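Local coordinates for protein alkaline phosphatase (Antarctic bacterium, PDB 2W5V) that probably hydrolyses phosphate monoesters at alkaline pH, using zinc and magnesium ions and a phosphorylated serine in its active site, at residues F66-R78 with F354-K366. The protein carries 1 engineered substitution. Numbering follows the deposited sequence.
Sequences FKNIGLIKTSSSR and FIGIYENNEIFHK
Gly70 lies so close to Phe354 that their backbones meet through a CA-H...O contact, Gly70 CA to Phe354 O at 3.4 Å, and any CB here would collide with that carbonyl. Phe354 O also accepts a 2.7 Å hydrogen bond from Tyr358 OH. With its CG between the backbone N and the carbonyl carbon (chi1 44°), Tyr358 lays its ring along the sheet face where Ile72 also sits; Lys366 CE covers one side of the ring and Leu71 O, toward the rim, the other, while Ile72 CG2 approaches Tyr358 CE1 obliquely at 3.4 Å. A leucine in place of Tyr358 would probably leave Phe354 O without its hydroxyl donor and open a gap beside Ile72. Strand 356-359, one of two outer strands within its chain, pairs in parallel with 68-73 in the large mixed sheet of the alkaline phosphatase fold. Tyr358 N bonds to Leu71 O and its carbonyl accepts from Lys73 N; Asn360 N continues the ladder to Lys73 O. On the opposite face, beta-branched Ile357, well suited to a strand, lies alongside Leu71. Lys73 NZ shares a water with Glu359 OE2 and, in the second subunit, donates to Phe54 O and makes a cation-pi contact with Tyr55, whereas Glu359 OE1 salt-bridges Lys96.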
# COMPACT_ATOMS: atom_id res chain seq x y z
N PHE B 66 -4.67 10.95 7.28
CA PHE B 66 -5.17 9.66 7.77
C PHE B 66 -4.18 8.93 8.67
O PHE B 66 -2.98 8.91 8.39
CB PHE B 66 -5.56 8.73 6.61
CG PHE B 66 -6.80 9.16 5.87
CD1 PHE B 66 -6.70 9.82 4.66
CD2 PHE B 66 -8.06 8.87 6.38
CE1 PHE B 66 -7.84 10.21 3.98
CE2 PHE B 66 -9.20 9.26 5.70
CZ PHE B 66 -9.09 9.92 4.50
N LYS B 67 -4.69 8.31 9.72
CA LYS B 67 -3.88 7.47 10.59
C LYS B 67 -4.26 6.01 10.41
O LYS B 67 -3.41 5.13 10.24
CB LYS B 67 -4.08 7.89 12.05
CG LYS B 67 -3.66 9.31 12.35
CD LYS B 67 -2.21 9.53 11.93
CE LYS B 67 -1.75 10.95 12.14
NZ LYS B 67 -0.34 11.13 11.68
N ASN B 68 -5.56 5.74 10.45
CA ASN B 68 -6.07 4.38 10.31
C ASN B 68 -6.06 3.93 8.86
O ASN B 68 -6.74 4.51 8.02
CB ASN B 68 -7.49 4.30 10.88
CG ASN B 68 -7.53 4.62 12.36
OD1 ASN B 68 -6.66 4.18 13.12
ND2 ASN B 68 -8.53 5.38 12.79
N ILE B 69 -5.28 2.88 8.58
CA ILE B 69 -5.06 2.39 7.23
C ILE B 69 -5.22 0.88 7.19
O ILE B 69 -4.76 0.18 8.10
CB ILE B 69 -3.64 2.77 6.75
CG1 ILE B 69 -3.53 4.29 6.61
CG2 ILE B 69 -3.30 2.06 5.44
CD1 ILE B 69 -2.09 4.82 6.50
N GLY B 70 -5.90 0.37 6.16
CA GLY B 70 -6.04 -1.07 5.96
C GLY B 70 -5.72 -1.44 4.53
O GLY B 70 -5.31 -0.59 3.76
N LEU B 71 -5.91 -2.71 4.16
CA LEU B 71 -5.61 -3.18 2.81
C LEU B 71 -6.72 -4.13 2.41
O LEU B 71 -7.11 -4.98 3.19
CB LEU B 71 -4.27 -3.93 2.75
CG LEU B 71 -2.99 -3.17 3.13
CD1 LEU B 71 -1.76 -4.08 3.17
CD2 LEU B 71 -2.76 -2.02 2.16
N ILE B 72 -7.23 -3.97 1.19
CA ILE B 72 -8.24 -4.91 0.68
C ILE B 72 -7.76 -5.77 -0.48
O ILE B 72 -6.99 -5.32 -1.34
CB ILE B 72 -9.56 -4.21 0.27
CG1 ILE B 72 -9.29 -3.04 -0.69
CG2 ILE B 72 -10.30 -3.72 1.49
CD1 ILE B 72 -10.60 -2.42 -1.27
N LYS B 73 -8.25 -7.00 -0.50
CA LYS B 73 -8.01 -7.91 -1.60
C LYS B 73 -9.21 -7.80 -2.53
O LYS B 73 -10.35 -7.88 -2.08
CB LYS B 73 -7.86 -9.34 -1.08
CG LYS B 73 -7.48 -10.32 -2.18
CD LYS B 73 -7.18 -11.72 -1.66
CE LYS B 73 -6.90 -12.66 -2.83
NZ LYS B 73 -6.66 -14.04 -2.36
N THR B 74 -8.96 -7.62 -3.83
CA THR B 74 -10.03 -7.15 -4.72
C THR B 74 -10.59 -8.17 -5.71
O THR B 74 -11.45 -7.81 -6.52
CB THR B 74 -9.55 -5.95 -5.54
OG1 THR B 74 -8.43 -6.36 -6.34
CG2 THR B 74 -9.14 -4.79 -4.62
N SER B 75 -10.12 -9.41 -5.68
CA SER B 75 -10.59 -10.41 -6.66
C SER B 75 -12.10 -10.61 -6.60
O SER B 75 -12.71 -10.50 -5.53
CB SER B 75 -9.86 -11.75 -6.49
OG SER B 75 -8.46 -11.62 -6.72
N SER B 76 -12.71 -10.91 -7.75
CA SER B 76 -14.15 -11.14 -7.84
C SER B 76 -14.46 -12.60 -7.51
O SER B 76 -13.57 -13.35 -7.11
CB SER B 76 -14.66 -10.80 -9.24
OG SER B 76 -14.35 -11.85 -10.14
N SER B 77 -15.71 -13.00 -7.68
CA SER B 77 -16.07 -14.39 -7.39
C SER B 77 -15.58 -15.33 -8.49
O SER B 77 -15.50 -16.53 -8.28
CB SER B 77 -17.58 -14.54 -7.19
OG SER B 77 -18.25 -14.25 -8.40
N ARG B 78 -15.27 -14.80 -9.67
CA ARG B 78 -14.86 -15.67 -10.78
C ARG B 78 -13.49 -15.34 -11.38
O ARG B 78 -12.95 -16.12 -12.15
CB ARG B 78 -15.91 -15.65 -11.89
CG ARG B 78 -17.28 -16.10 -11.44
CD ARG B 78 -18.26 -16.09 -12.61
NE ARG B 78 -19.59 -16.54 -12.18
CZ ARG B 78 -20.69 -16.46 -12.92
NH1 ARG B 78 -20.63 -15.93 -14.14
NH2 ARG B 78 -21.84 -16.89 -12.44
N PHE B 354 -11.53 -0.28 10.20
CA PHE B 354 -11.08 -0.51 8.83
C PHE B 354 -9.58 -0.83 8.67
O PHE B 354 -9.08 -0.86 7.55
CB PHE B 354 -11.47 0.68 7.95
CG PHE B 354 -12.95 0.86 7.83
CD1 PHE B 354 -13.66 1.49 8.85
CD2 PHE B 354 -13.64 0.35 6.75
CE1 PHE B 354 -15.04 1.64 8.76
CE2 PHE B 354 -15.02 0.49 6.66
CZ PHE B 354 -15.72 1.12 7.67
N ILE B 355 -8.88 -1.10 9.78
CA ILE B 355 -7.46 -1.44 9.69
C ILE B 355 -7.25 -2.93 9.41
O ILE B 355 -8.21 -3.67 9.25
CB ILE B 355 -6.69 -1.02 10.96
CG1 ILE B 355 -7.13 -1.85 12.17
CG2 ILE B 355 -6.87 0.48 11.23
CD1 ILE B 355 -6.42 -1.44 13.47
N GLY B 356 -6.00 -3.37 9.33
CA GLY B 356 -5.74 -4.75 8.97
C GLY B 356 -5.99 -5.06 7.50
O GLY B 356 -6.13 -4.16 6.66
N ILE B 357 -6.05 -6.35 7.17
CA ILE B 357 -6.16 -6.79 5.79
C ILE B 357 -7.40 -7.64 5.65
O ILE B 357 -7.64 -8.52 6.48
CB ILE B 357 -4.92 -7.62 5.38
CG1 ILE B 357 -3.65 -6.80 5.61
CG2 ILE B 357 -5.03 -8.09 3.92
CD1 ILE B 357 -2.34 -7.52 5.17
N TYR B 358 -8.19 -7.39 4.61
CA TYR B 358 -9.46 -8.11 4.46
C TYR B 358 -9.96 -8.10 3.01
O TYR B 358 -9.38 -7.43 2.13
CB TYR B 358 -10.53 -7.54 5.41
CG TYR B 358 -10.56 -6.02 5.45
CD1 TYR B 358 -11.42 -5.30 4.62
CD2 TYR B 358 -9.73 -5.30 6.30
CE1 TYR B 358 -11.46 -3.91 4.64
CE2 TYR B 358 -9.75 -3.90 6.33
CZ TYR B 358 -10.62 -3.21 5.50
OH TYR B 358 -10.65 -1.83 5.52
N GLU B 359 -11.03 -8.85 2.76
CA GLU B 359 -11.60 -8.89 1.41
C GLU B 359 -12.34 -7.59 1.14
O GLU B 359 -12.92 -7.01 2.06
CB GLU B 359 -12.54 -10.08 1.26
CG GLU B 359 -11.85 -11.43 1.46
CD GLU B 359 -10.96 -11.82 0.29
OE1 GLU B 359 -10.94 -11.10 -0.74
OE2 GLU B 359 -10.27 -12.86 0.39
N ASN B 360 -12.30 -7.12 -0.11
CA ASN B 360 -13.04 -5.91 -0.49
C ASN B 360 -14.50 -5.87 -0.04
O ASN B 360 -15.00 -4.82 0.35
CB ASN B 360 -12.92 -5.60 -2.00
CG ASN B 360 -13.51 -6.70 -2.90
OD1 ASN B 360 -13.91 -7.77 -2.44
ND2 ASN B 360 -13.54 -6.43 -4.20
N ASN B 361 -15.19 -7.01 -0.08
CA ASN B 361 -16.61 -6.96 0.27
C ASN B 361 -16.86 -6.68 1.75
O ASN B 361 -17.97 -6.33 2.14
CB ASN B 361 -17.38 -8.21 -0.18
CG ASN B 361 -16.89 -9.47 0.48
OD1 ASN B 361 -15.74 -9.87 0.30
ND2 ASN B 361 -17.77 -10.14 1.22
N GLU B 362 -15.82 -6.81 2.57
CA GLU B 362 -15.98 -6.53 4.00
C GLU B 362 -16.14 -5.04 4.28
O GLU B 362 -16.57 -4.65 5.36
CB GLU B 362 -14.81 -7.10 4.82
CG GLU B 362 -14.75 -8.63 4.80
CD GLU B 362 -15.94 -9.29 5.47
OE1 GLU B 362 -16.64 -8.61 6.25
OE2 GLU B 362 -16.19 -10.48 5.21
N ILE B 363 -15.78 -4.20 3.31
CA ILE B 363 -16.04 -2.76 3.44
C ILE B 363 -17.51 -2.55 3.78
O ILE B 363 -17.84 -1.75 4.66
CB ILE B 363 -15.71 -1.99 2.15
CG1 ILE B 363 -14.19 -1.86 1.96
CG2 ILE B 363 -16.38 -0.62 2.17
CD1 ILE B 363 -13.51 -0.94 2.96
N PHE B 364 -18.39 -3.26 3.07
CA PHE B 364 -19.84 -3.16 3.29
C PHE B 364 -20.19 -3.55 4.71
O PHE B 364 -20.90 -2.84 5.41
CB PHE B 364 -20.59 -4.05 2.30
CG PHE B 364 -22.06 -4.23 2.62
CD1 PHE B 364 -23.03 -3.45 2.01
CD2 PHE B 364 -22.48 -5.20 3.54
CE1 PHE B 364 -24.38 -3.61 2.29
CE2 PHE B 364 -23.84 -5.37 3.83
CZ PHE B 364 -24.78 -4.57 3.20
N HIS B 365 -19.69 -4.71 5.13
CA HIS B 365 -20.04 -5.24 6.44
C HIS B 365 -19.50 -4.38 7.57
O HIS B 365 -20.12 -4.25 8.62
CB HIS B 365 -19.60 -6.69 6.54
CG HIS B 365 -20.31 -7.58 5.56
ND1 HIS B 365 -21.62 -7.97 5.73
CD2 HIS B 365 -19.90 -8.11 4.38
CE1 HIS B 365 -21.99 -8.72 4.71
NE2 HIS B 365 -20.97 -8.82 3.87
N LYS B 366 -18.34 -3.77 7.33
CA LYS B 366 -17.76 -2.86 8.31
C LYS B 366 -18.55 -1.55 8.42
O LYS B 366 -18.71 -1.04 9.52
CB LYS B 366 -16.28 -2.59 7.98
CG LYS B 366 -15.40 -3.84 8.13
CD LYS B 366 -13.96 -3.54 7.67
CE LYS B 366 -13.04 -4.72 7.95
NZ LYS B 366 -12.81 -4.90 9.41
O HOH W 1 -8.94 -14.69 -0.92
O HOH W 2 -14.34 -7.87 -6.96